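Local coordinates for protein AmbC (Sorangium cellulosum, PDB 5O15) that dehydrates a polyketide intermediate and probably closes its oxygen heterocycle, acting as the bifunctional dehydratase-cyclase domain of ambruticin biosynthesis, at residues L40-V43 and V48-H51; E260-S265 and Q269-I274. All coordinates share one frame; numbering follows the deposited sequence.

How the contacts relate
The two contacts sit in different halves of a double hotdog fold, on opposite sides of the chain's centre, with their own centres 29 Å apart and their nearest atoms about 13 Å from each other. Contact 1 packs the turn that leaves strand 34-41 against the short 3-10 segment that leads to His51, the histidine opening the HxxxGxxxxP motif of polyketide synthase dehydratases; it therefore probably lies close to the active-site pocket. Contact 2 belongs to the later half, where strands 254-261 and 269-277 form a beta hairpin. Contact 1 is made mainly by carbon-to-carbon packing of side chains, with no hydrogen bond between its segments, contact 2 by backbone pairing and bridging waters.

Contact 1 (L40-V43 and V48-H51); sequences LSTV and VLDH
Thr42 sets its methyl group against the side chains of both Val48 and Leu49, and this is where the two segments pack most tightly. Its CG2 lies 3.9 Å from Val48 CG2 and 4.0 Å from Leu49 CD2, meeting both side chains at roughly a right angle. The leucine turns its forked end to the threonine: CD1 and CD2 of Leu49 each stand 4.1 Å from Thr42 CB, and CD1 also reaches along to the Thr42 carbonyl oxygen at 4.0 Å. A chi1 of 66° puts Thr42 OG1 between its own backbone N and carbonyl carbon and CG2 anti to the carbonyl carbon, which is what points the methyl at Val48. The hydroxyl lies within hydrogen-bonding distance of two carbonyl oxygens, those of Pro92 and Gly95, and its one proton must be shared between them or go to one; the polar atom faces the loop just before strand 96-103, the methyl the contact. In the double hotdog fold the arrangement ties the turn that leaves strand 34-41 to the 3-10 segment before His51, which begins the HxxxGxxxxP signature of dehydratase domains. That segment is closed by a backbone bond of 3.0 Å from His51 N to Val48 O, while His51 ND1 is hydrogen-bonded to Ile58 O. Replacing Leu49 by an alanine removes both terminal methyls and would probably open a gap beside the Thr42 methyl and carbonyl, leaving Val48 as its one remaining neighbour here. Packing is looser toward the strand, where Leu40 CD2 comes no closer than 4.5 Å to Val48 CG2; Leu40 rests instead on Val97 and Leu99 of strand 96-103. Solvent lies on the other flank: Leu49 is partly exposed, and beyond Thr42 the chain emerges at solvent-exposed Val43.

Contact 2 (E260-S265 and Q269-I274); sequences EVEDAS and QLAASI
The carboxylate of Glu262 turns one face to Ala271, whose CB lies 4.1 Å from OE2, while the Glu262 CB packs against the same methyl; OE2 also makes a long, weak ion pair with Arg291 of strand 283-295. The carboxylate of Glu260 instead joins Ser273 through water 1, which donates to Glu260 OE2 at 2.7 Å and to Ser273 OG at 2.6 Å; its other oxygen, OE1, forms a salt bridge with Arg258. With chi1 at 65°, Ser273 OG sits close beside Glu260 CB. Beneath these side chains runs an antiparallel hairpin ladder. Glu260 and Ser273 make a hydrogen-bonded pair, in which Glu260 N donates to Ser273 O and Ser273 N to Glu260 O, each 3.0 Å, and Glu260 O also receives a CA-H contact from Ala272 CA at 3.1 Å. Val261 and Ala272 follow as a non-hydrogen-bonded pair. Then Glu262 N donates to Ala271 O at 2.8 Å, but the return bond is replaced by water 2, which accepts from Ala271 N and donates to Glu262 O. On the other face Val261 CG1 approaches Leu270 CD1 at 4.3 Å, and both residues lean on Leu221 of helix 211-225, against which the hotdog sheet curves. The hairpin is thus apolar toward the helix and polar on the Glu260-Ser273 face, and water probably keeps its parting strands linked where direct pairing gives out.

Contact 1 (L40-V43 and V48-H51)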
ATOM      1  N   LEU A  40      15.278  -0.017  -7.241  1.00 17.32           N
ATOM      2  CA  LEU A  40      14.428   1.130  -6.950  1.00 17.49           C
ATOM      3  C   LEU A  40      15.343   2.331  -6.754  1.00 18.26           C
ATOM      4  O   LEU A  40      16.030   2.434  -5.732  1.00 20.54           O
ATOM      5  CB  LEU A  40      13.615   0.834  -5.702  1.00 19.42           C
ATOM      6  CG  LEU A  40      12.319   1.600  -5.561  1.00 21.45           C
ATOM      7  CD1 LEU A  40      11.519   1.037  -4.402  1.00 22.34           C
ATOM      8  CD2 LEU A  40      12.605   3.067  -5.381  1.00 22.98           C
ATOM      9  N   SER A  41      15.372   3.221  -7.743  1.00 19.64           N
ATOM     10  CA  SER A  41      16.158   4.450  -7.671  1.00 22.42           C
ATOM     11  C   SER A  41      15.305   5.613  -7.182  1.00 21.34           C
ATOM     12  O   SER A  41      14.223   5.855  -7.722  1.00 21.75           O
ATOM     13  CB  SER A  41      16.673   4.816  -9.057  1.00 24.75           C
ATOM     14  OG  SER A  41      17.163   6.141  -9.078  1.00 25.76           O
ATOM     15  N   THR A  42      15.799   6.334  -6.173  1.00 20.79           N
ATOM     16  CA  THR A  42      15.108   7.520  -5.688  1.00 21.48           C
ATOM     17  C   THR A  42      15.416   8.748  -6.536  1.00 21.69           C
ATOM     18  O   THR A  42      14.862   9.824  -6.271  1.00 23.31           O
ATOM     19  CB  THR A  42      15.436   7.797  -4.210  1.00 21.74           C
ATOM     20  OG1 THR A  42      16.827   8.140  -4.066  1.00 23.55           O
ATOM     21  CG2 THR A  42      15.074   6.600  -3.293  1.00 21.44           C
ATOM     22  N   VAL A  43      16.282   8.612  -7.530  1.00 23.76           N
ATOM     23  CA  VAL A  43      16.412   9.616  -8.577  1.00 27.10           C
ATOM     24  C   VAL A  43      15.314   9.435  -9.612  1.00 27.91           C
ATOM     25  O   VAL A  43      14.620  10.389  -9.974  1.00 30.45           O
ATOM     26  CB  VAL A  43      17.812   9.531  -9.216  1.00 31.21           C
ATOM     27  CG1 VAL A  43      17.979  10.605 -10.273  1.00 32.27           C
ATOM     28  CG2 VAL A  43      18.903   9.647  -8.150  1.00 32.78           C
ATOM     29  N   VAL A  48       8.965   8.720  -4.143  1.00 14.87           N
ATOM     30  CA  VAL A  48       8.928   7.921  -2.924  1.00 14.29           C
ATOM     31  C   VAL A  48       9.458   8.715  -1.744  1.00 15.02           C
ATOM     32  O   VAL A  48       9.114   8.427  -0.594  1.00 15.02           O
ATOM     33  CB  VAL A  48       9.681   6.576  -3.076  1.00 14.84           C
ATOM     34  CG1 VAL A  48       9.042   5.755  -4.163  1.00 15.33           C
ATOM     35  CG2 VAL A  48      11.172   6.759  -3.334  1.00 15.69           C
ATOM     36  N   LEU A  49      10.339   9.689  -2.003  1.00 15.17           N
ATOM     37  CA  LEU A  49      10.919  10.508  -0.941  1.00 16.34           C
ATOM     38  C   LEU A  49       9.906  11.429  -0.289  1.00 16.05           C
ATOM     39  O   LEU A  49      10.206  12.020   0.757  1.00 17.64           O
ATOM     40  CB  LEU A  49      12.110  11.308  -1.478  1.00 17.95           C
ATOM     41  CG  LEU A  49      13.273  10.469  -2.018  1.00 20.11           C
ATOM     42  CD1 LEU A  49      14.326  11.388  -2.673  1.00 20.83           C
ATOM     43  CD2 LEU A  49      13.854   9.615  -0.902  1.00 21.68           C
ATOM     44  N   ASP A  50       8.732  11.619  -0.905  1.00 14.55           N
ATOM     45  CA  ASP A  50       7.685  12.376  -0.251  1.00 14.87           C
ATOM     46  C   ASP A  50       7.035  11.600   0.882  1.00 14.96           C
ATOM     47  O   ASP A  50       6.253  12.197   1.653  1.00 15.33           O
ATOM     48  CB  ASP A  50       6.602  12.742  -1.266  1.00 15.48           C
ATOM     49  CG  ASP A  50       7.018  13.823  -2.262  1.00 17.03           C
ATOM     50  OD1 ASP A  50       8.110  14.394  -2.114  1.00 19.54           O
ATOM     51  OD2 ASP A  50       6.211  14.085  -3.187  1.00 18.36           O
ATOM     52  N   HIS A  51       7.365  10.307   1.045  1.00 14.22           N
ATOM     53  CA  HIS A  51       6.761   9.497   2.097  1.00 13.80           C
ATOM     54  C   HIS A  51       7.585   9.611   3.371  1.00 14.24           C
ATOM     55  O   HIS A  51       8.355   8.726   3.762  1.00 15.87           O
ATOM     56  CB  HIS A  51       6.606   8.037   1.675  1.00 14.26           C
ATOM     57  CG  HIS A  51       5.725   7.276   2.604  1.00 13.69           C
ATOM     58  ND1 HIS A  51       6.221   6.301   3.438  1.00 14.11           N
ATOM     59  CD2 HIS A  51       4.401   7.339   2.857  1.00 15.13           C
ATOM     60  CE1 HIS A  51       5.237   5.788   4.156  1.00 14.25           C
ATOM     61  NE2 HIS A  51       4.115   6.412   3.829  1.00 15.40           N
TER

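Contact 2 (E260-S265 and Q269-I274)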
ATOM      1  N   GLU A 260     -14.036   0.467   4.807  1.00 12.92           N
ATOM      2  CA  GLU A 260     -14.955   0.069   5.860  1.00 14.64           C
ATOM      3  C   GLU A 260     -14.174  -0.284   7.116  1.00 15.44           C
ATOM      4  O   GLU A 260     -13.426  -1.268   7.134  1.00 17.02           O
ATOM      5  CB  GLU A 260     -15.834  -1.091   5.415  1.00 17.76           C
ATOM      6  CG  GLU A 260     -16.850  -1.468   6.464  1.00 26.47           C
ATOM      7  CD  GLU A 260     -18.045  -2.181   5.888  1.00 37.54           C
ATOM      8  OE1 GLU A 260     -19.185  -1.770   6.201  1.00 44.44           O
ATOM      9  OE2 GLU A 260     -17.855  -3.124   5.102  1.00 40.73           O
ATOM     10  N   VAL A 261     -14.349   0.540   8.147  1.00 17.12           N
ATOM     11  CA  VAL A 261     -13.576   0.399   9.367  1.00 19.48           C
ATOM     12  C   VAL A 261     -14.170  -0.709  10.218  1.00 21.79           C
ATOM     13  O   VAL A 261     -15.384  -0.760  10.438  1.00 23.58           O
ATOM     14  CB  VAL A 261     -13.528   1.735  10.118  1.00 22.62           C
ATOM     15  CG1 VAL A 261     -12.689   1.633  11.355  1.00 25.10           C
ATOM     16  CG2 VAL A 261     -12.983   2.801   9.202  1.00 25.27           C
ATOM     17  N   GLU A 262     -13.303  -1.608  10.678  1.00 24.22           N
ATOM     18  CA  GLU A 262     -13.701  -2.675  11.586  1.00 31.86           C
ATOM     19  C   GLU A 262     -13.784  -2.127  13.002  1.00 37.99           C
ATOM     20  O   GLU A 262     -12.996  -1.262  13.389  1.00 36.36           O
ATOM     21  CB  GLU A 262     -12.644  -3.778  11.571  1.00 39.55           C
ATOM     22  CG  GLU A 262     -12.985  -4.984  10.724  1.00 47.23           C
ATOM     23  CD  GLU A 262     -11.972  -6.103  10.899  1.00 52.53           C
ATOM     24  OE1 GLU A 262     -11.573  -6.718   9.887  1.00 54.96           O
ATOM     25  OE2 GLU A 262     -11.563  -6.352  12.054  1.00 52.60           O
ATOM     26  N   ASP A 263     -14.772  -2.586  13.763  1.00 46.42           N
ATOM     27  CA  ASP A 263     -14.833  -2.219  15.173  1.00 55.21           C
ATOM     28  C   ASP A 263     -13.573  -2.712  15.875  1.00 58.22           C
ATOM     29  O   ASP A 263     -13.285  -3.912  15.880  1.00 58.72           O
ATOM     30  CB  ASP A 263     -16.082  -2.812  15.823  1.00 59.33           C
ATOM     31  CG  ASP A 263     -17.361  -2.140  15.348  1.00 63.41           C
ATOM     32  OD1 ASP A 263     -17.345  -0.909  15.118  1.00 65.15           O
ATOM     33  OD2 ASP A 263     -18.386  -2.841  15.205  1.00 64.35           O
ATOM     34  N   ALA A 264     -12.824  -1.781  16.465  1.00 60.91           N
ATOM     35  CA  ALA A 264     -11.474  -2.055  16.959  1.00 63.08           C
ATOM     36  C   ALA A 264     -11.556  -2.750  18.313  1.00 64.75           C
ATOM     37  O   ALA A 264     -11.850  -2.123  19.333  1.00 65.65           O
ATOM     38  CB  ALA A 264     -10.676  -0.758  17.052  1.00 62.82           C
ATOM     39  N   SER A 265     -11.283  -4.053  18.331  1.00 64.83           N
ATOM     40  CA  SER A 265     -11.171  -4.796  19.580  1.00 65.73           C
ATOM     41  C   SER A 265      -9.808  -4.621  20.248  1.00 64.19           C
ATOM     42  O   SER A 265      -9.538  -5.280  21.259  1.00 64.08           O
ATOM     43  CB  SER A 265     -11.453  -6.285  19.341  1.00 66.86           C
ATOM     44  OG  SER A 265     -10.478  -6.867  18.493  1.00 67.44           O
ATOM     45  N   GLN A 269      -4.796  -0.422  17.670  1.00 27.16           N
ATOM     46  CA  GLN A 269      -4.840  -0.838  16.277  1.00 25.94           C
ATOM     47  C   GLN A 269      -6.043  -0.253  15.559  1.00 25.37           C
ATOM     48  O   GLN A 269      -7.060   0.091  16.161  1.00 27.61           O
ATOM     49  CB  GLN A 269      -4.925  -2.348  16.142  1.00 28.63           C
ATOM     50  CG  GLN A 269      -3.697  -3.055  16.609  1.00 32.27           C
ATOM     51  CD  GLN A 269      -3.707  -4.513  16.247  1.00 36.40           C
ATOM     52  OE1 GLN A 269      -4.505  -4.972  15.426  1.00 38.17           O
ATOM     53  NE2 GLN A 269      -2.808  -5.250  16.848  1.00 38.47           N
ATOM     54  N   LEU A 270      -5.890  -0.169  14.248  1.00 22.45           N
ATOM     55  CA  LEU A 270      -6.913   0.245  13.307  1.00 22.49           C
ATOM     56  C   LEU A 270      -6.985  -0.839  12.247  1.00 22.96           C
ATOM     57  O   LEU A 270      -5.953  -1.370  11.830  1.00 26.02           O
ATOM     58  CB  LEU A 270      -6.485   1.579  12.670  1.00 25.79           C
ATOM     59  CG  LEU A 270      -7.394   2.382  11.765  1.00 29.47           C
ATOM     60  CD1 LEU A 270      -8.693   2.717  12.463  1.00 31.96           C
ATOM     61  CD2 LEU A 270      -6.636   3.639  11.372  1.00 30.18           C
ATOM     62  N   ALA A 271      -8.196  -1.175  11.809  1.00 21.13           N
ATOM     63  CA  ALA A 271      -8.376  -2.224  10.813  1.00 21.57           C
ATOM     64  C   ALA A 271      -9.530  -1.839   9.905  1.00 18.94           C
ATOM     65  O   ALA A 271     -10.515  -1.255  10.356  1.00 20.18           O
ATOM     66  CB  ALA A 271      -8.643  -3.596  11.456  1.00 24.65           C
ATOM     67  N   ALA A 272      -9.405  -2.159   8.621  1.00 15.87           N
ATOM     68  CA  ALA A 272     -10.417  -1.800   7.644  1.00 14.62           C
ATOM     69  C   ALA A 272     -10.262  -2.684   6.411  1.00 13.93           C
ATOM     70  O   ALA A 272      -9.204  -3.246   6.160  1.00 16.35           O
ATOM     71  CB  ALA A 272     -10.288  -0.332   7.255  1.00 15.72           C
ATOM     72  N   SER A 273     -11.328  -2.757   5.615  1.00 13.40           N
ATOM     73  CA  SER A 273     -11.285  -3.268   4.252  1.00 13.51           C
ATOM     74  C   SER A 273     -11.237  -2.090   3.290  1.00 11.90           C
ATOM     75  O   SER A 273     -11.675  -0.974   3.620  1.00 12.78           O
ATOM     76  CB  SER A 273     -12.522  -4.133   3.935  1.00 16.77           C
ATOM     77  OG  SER A 273     -13.711  -3.343   3.975  1.00 17.64           O
ATOM     78  N   ILE A 274     -10.718  -2.332   2.097  1.00 12.31           N
ATOM     79  CA  ILE A 274     -10.601  -1.297   1.073  1.00 12.48           C
ATOM     80  C   ILE A 274     -11.130  -1.845  -0.226  1.00 12.53           C
ATOM     81  O   ILE A 274     -10.683  -2.916  -0.671  1.00 14.42           O
ATOM     82  CB  ILE A 274      -9.148  -0.830   0.875  1.00 13.29           C
ATOM     83  CG1 ILE A 274      -8.570  -0.284   2.170  1.00 14.80           C
ATOM     84  CG2 ILE A 274      -9.047   0.187  -0.264  1.00 14.31           C
ATOM     85  CD1 ILE A 274      -7.075  -0.026   2.125  1.00 16.53           C
TER
HETATM   86  O   HOH W   1     -15.747  -4.728   4.866  1.00 49.39           O
HETATM   87  O   HOH W   2     -10.429  -0.333  13.531  1.00 30.56           O